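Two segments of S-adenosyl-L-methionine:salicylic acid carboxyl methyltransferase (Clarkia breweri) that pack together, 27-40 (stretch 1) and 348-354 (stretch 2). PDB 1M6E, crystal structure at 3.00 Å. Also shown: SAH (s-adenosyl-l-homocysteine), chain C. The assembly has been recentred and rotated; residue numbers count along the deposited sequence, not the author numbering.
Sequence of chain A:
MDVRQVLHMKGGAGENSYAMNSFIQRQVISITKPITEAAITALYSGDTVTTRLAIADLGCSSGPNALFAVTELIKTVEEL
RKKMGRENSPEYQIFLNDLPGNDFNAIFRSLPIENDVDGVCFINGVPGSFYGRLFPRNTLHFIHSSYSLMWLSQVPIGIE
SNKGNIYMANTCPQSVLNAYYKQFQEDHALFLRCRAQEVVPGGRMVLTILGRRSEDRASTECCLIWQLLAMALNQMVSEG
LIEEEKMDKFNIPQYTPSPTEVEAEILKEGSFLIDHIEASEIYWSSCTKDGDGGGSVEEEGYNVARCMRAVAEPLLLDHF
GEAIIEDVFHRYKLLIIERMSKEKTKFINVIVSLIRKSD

Stretch 1 (27-40) QVISITKPITEAAI
Stretch 2, residues 348-354: INVIVSL

Residues 27-31 end one helix and 33-40 begin the next, with Thr32 (phi/psi -90/10) as the single non-helical residue between them. Residues 348-354 form an extended strand, mostly near phi -110 to -145 and psi 135 to 170, although Asn349 (-124/80) and Val350 (-55/123) depart from this. The second helix and the strand run nearly parallel, their N-to-C directions 8° apart and their axes approaching to 9.2 Å. Three pairs set the register: Val28 CA lies 8.1 Å from Asn349 CA. Thr32 CA lies 8.0 Å from Ile351 CA. Ile35 CA lies 6.9 Å from Ser353 CA. At the junction, Thr36 OG1 donates to Thr32 O at 2.6 Å.

No hydrogen bond crosses the interface, which buries 249 Å² and depends on packing. Strand alternation directs Asn349 (chi1 m), Ile351 (m) and Ser353 (t) toward the helices, while Val352 points away. Val28 (t) places CG1 4.0 Å from Asn349 OD1, an oxygen hydrogen-bonded elsewhere in the structure. Thr32 (chi1 -138°) brings OG1 to 3.8 Å from Ile351 CG2. Ile35 (chi1 m, chi2 p) spans two strand residues: its CG2 lies 3.7 Å from Ser353 CB and 4.4 Å from Ile351 CG2. One helical turn later, Ala39 CB sits 4.0 Å from Ser353 OG, completing the contact.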

# COMPACT_ATOMS: atom_id res chain seq x y z
N GLN A 27 20.70 12.93 -1.37
CA GLN A 27 22.04 13.25 -0.87
C GLN A 27 21.98 13.61 0.59
O GLN A 27 22.92 13.34 1.34
CB GLN A 27 22.63 14.41 -1.66
CG GLN A 27 24.03 14.15 -2.16
CD GLN A 27 24.26 14.85 -3.48
OE1 GLN A 27 23.42 14.79 -4.39
NE2 GLN A 27 25.41 15.51 -3.61
N VAL A 28 20.87 14.22 0.97
CA VAL A 28 20.64 14.60 2.35
C VAL A 28 20.53 13.33 3.17
O VAL A 28 21.00 13.26 4.30
CB VAL A 28 19.33 15.38 2.51
CG1 VAL A 28 19.05 15.63 3.97
CG2 VAL A 28 19.40 16.67 1.73
N ILE A 29 19.90 12.30 2.61
CA ILE A 29 19.76 11.06 3.35
C ILE A 29 21.12 10.37 3.47
O ILE A 29 21.38 9.62 4.43
CB ILE A 29 18.76 10.08 2.67
CG1 ILE A 29 17.36 10.72 2.66
CG2 ILE A 29 18.78 8.72 3.40
CD1 ILE A 29 16.31 10.04 1.78
N SER A 30 21.96 10.66 2.47
CA SER A 30 23.30 10.11 2.34
C SER A 30 24.17 10.68 3.43
O SER A 30 24.76 9.96 4.24
CB SER A 30 23.89 10.49 1.00
OG SER A 30 25.02 9.68 0.71
N ILE A 31 24.24 12.01 3.43
CA ILE A 31 25.01 12.76 4.41
C ILE A 31 24.55 12.54 5.86
O ILE A 31 25.33 12.70 6.81
CB ILE A 31 24.90 14.21 4.04
CG1 ILE A 31 25.65 14.43 2.72
CG2 ILE A 31 25.36 15.07 5.19
CD1 ILE A 31 25.27 15.71 1.96
N THR A 32 23.29 12.15 6.03
CA THR A 32 22.71 11.92 7.34
C THR A 32 22.89 10.48 7.83
O THR A 32 22.30 10.07 8.82
CB THR A 32 21.21 12.29 7.29
OG1 THR A 32 20.88 12.99 8.49
CG2 THR A 32 20.30 11.03 7.14
N LYS A 33 23.70 9.72 7.12
CA LYS A 33 23.97 8.32 7.44
C LYS A 33 24.65 8.17 8.82
O LYS A 33 24.21 7.38 9.64
CB LYS A 33 24.87 7.72 6.34
CG LYS A 33 24.70 6.24 6.08
CD LYS A 33 26.06 5.53 6.02
CE LYS A 33 25.89 4.04 5.64
NZ LYS A 33 27.15 3.24 5.69
N PRO A 34 25.73 8.95 9.07
CA PRO A 34 26.44 8.87 10.35
C PRO A 34 25.55 9.00 11.59
O PRO A 34 25.67 8.21 12.54
CB PRO A 34 27.45 10.02 10.25
CG PRO A 34 27.77 10.04 8.81
CD PRO A 34 26.41 9.91 8.18
N ILE A 35 24.68 10.01 11.58
CA ILE A 35 23.78 10.28 12.71
C ILE A 35 22.87 9.08 12.95
O ILE A 35 22.50 8.76 14.10
CB ILE A 35 22.90 11.57 12.46
CG1 ILE A 35 23.77 12.75 12.00
CG2 ILE A 35 22.17 11.95 13.76
CD1 ILE A 35 24.42 12.58 10.61
N THR A 36 22.52 8.40 11.85
CA THR A 36 21.67 7.22 11.89
C THR A 36 22.44 5.94 12.27
O THR A 36 21.87 4.97 12.78
CB THR A 36 21.00 7.00 10.55
OG1 THR A 36 20.79 8.27 9.92
CG2 THR A 36 19.65 6.33 10.74
N GLU A 37 23.75 5.95 12.02
CA GLU A 37 24.60 4.83 12.37
C GLU A 37 24.71 4.76 13.90
O GLU A 37 24.56 3.68 14.53
CB GLU A 37 25.97 5.05 11.73
CG GLU A 37 25.87 4.95 10.24
CD GLU A 37 24.90 3.85 9.85
OE1 GLU A 37 25.10 2.70 10.31
OE2 GLU A 37 23.92 4.12 9.11
N ALA A 38 24.96 5.93 14.48
CA ALA A 38 25.05 6.05 15.91
C ALA A 38 23.73 5.55 16.46
O ALA A 38 23.67 4.71 17.37
CB ALA A 38 25.24 7.49 16.28
N ALA A 39 22.67 6.11 15.89
CA ALA A 39 21.32 5.78 16.26
C ALA A 39 21.01 4.28 16.32
O ALA A 39 20.52 3.82 17.33
CB ALA A 39 20.38 6.46 15.31
N ILE A 40 21.30 3.51 15.27
CA ILE A 40 20.96 2.11 15.33
C ILE A 40 21.98 1.27 16.01
O ILE A 40 21.69 0.15 16.44
CB ILE A 40 20.69 1.48 13.98
CG1 ILE A 40 19.78 2.37 13.15
CG2 ILE A 40 19.90 0.17 14.20
CD1 ILE A 40 18.77 1.58 12.32
N ILE A 348 18.82 24.56 4.35
CA ILE A 348 19.35 24.17 5.65
C ILE A 348 18.59 22.93 6.14
O ILE A 348 17.40 22.80 5.91
CB ILE A 348 19.26 25.36 6.67
CG1 ILE A 348 20.48 26.29 6.50
CG2 ILE A 348 19.20 24.84 8.12
CD1 ILE A 348 20.63 26.90 5.10
N ASN A 349 19.28 22.03 6.83
CA ASN A 349 18.66 20.77 7.26
C ASN A 349 18.70 20.47 8.74
O ASN A 349 19.54 19.71 9.21
CB ASN A 349 19.33 19.59 6.53
CG ASN A 349 19.30 19.71 5.00
OD1 ASN A 349 18.26 19.55 4.38
ND2 ASN A 349 20.45 20.00 4.40
N VAL A 350 17.80 21.06 9.50
CA VAL A 350 17.76 20.77 10.92
C VAL A 350 17.64 19.24 11.01
O VAL A 350 16.73 18.64 10.41
CB VAL A 350 16.57 21.52 11.53
CG1 VAL A 350 16.30 21.14 13.01
CG2 VAL A 350 16.88 22.98 11.37
N ILE A 351 18.58 18.61 11.69
CA ILE A 351 18.59 17.16 11.82
C ILE A 351 18.56 16.93 13.27
O ILE A 351 19.24 17.63 13.99
CB ILE A 351 19.92 16.46 11.32
CG1 ILE A 351 20.15 16.71 9.83
CG2 ILE A 351 19.87 14.94 11.58
CD1 ILE A 351 21.22 17.75 9.58
N VAL A 352 17.81 15.92 13.69
CA VAL A 352 17.72 15.60 15.09
C VAL A 352 17.71 14.10 15.31
O VAL A 352 17.03 13.38 14.58
CB VAL A 352 16.46 16.15 15.66
CG1 VAL A 352 16.27 15.59 17.04
CG2 VAL A 352 16.53 17.64 15.70
N SER A 353 18.48 13.61 16.28
CA SER A 353 18.43 12.19 16.57
C SER A 353 17.79 12.21 17.95
O SER A 353 18.04 13.14 18.71
CB SER A 353 19.82 11.56 16.58
OG SER A 353 19.72 10.16 16.76
N LEU A 354 16.95 11.23 18.29
CA LEU A 354 16.23 11.28 19.56
C LEU A 354 16.06 9.92 20.15
O LEU A 354 16.32 8.91 19.48
CB LEU A 354 14.83 11.88 19.37
CG LEU A 354 14.63 13.25 18.67
CD1 LEU A 354 13.15 13.46 18.26
CD2 LEU A 354 15.12 14.38 19.58
N SAH C . 11.42 10.97 2.40
CA SAH C . 11.80 11.18 0.93
CB SAH C . 10.91 12.19 0.19
CG SAH C . 9.81 12.78 0.96
SD SAH C . 8.74 14.03 0.15
C SAH C . 13.21 11.73 0.72
O SAH C . 13.95 11.98 1.72
OXT SAH C . 13.54 11.89 -0.53
C5' SAH C . 7.64 14.22 1.51
C4' SAH C . 6.40 13.22 1.62
O4' SAH C . 5.79 13.68 2.86
C3' SAH C . 5.27 13.52 0.55
O3' SAH C . 5.07 12.31 -0.38
C2' SAH C . 4.05 13.71 1.33
O2' SAH C . 2.83 13.20 0.90
C1' SAH C . 4.55 13.33 2.81
N9 SAH C . 3.73 13.97 3.81
C8 SAH C . 3.35 15.29 3.97
N7 SAH C . 2.57 15.50 4.99
C5 SAH C . 2.43 14.24 5.52
C6 SAH C . 1.70 13.76 6.63
N6 SAH C . 0.97 14.59 7.38
N1 SAH C . 1.74 12.41 6.96
C2 SAH C . 2.49 11.57 6.18
N3 SAH C . 3.21 11.94 5.09
C4 SAH C . 3.14 13.29 4.81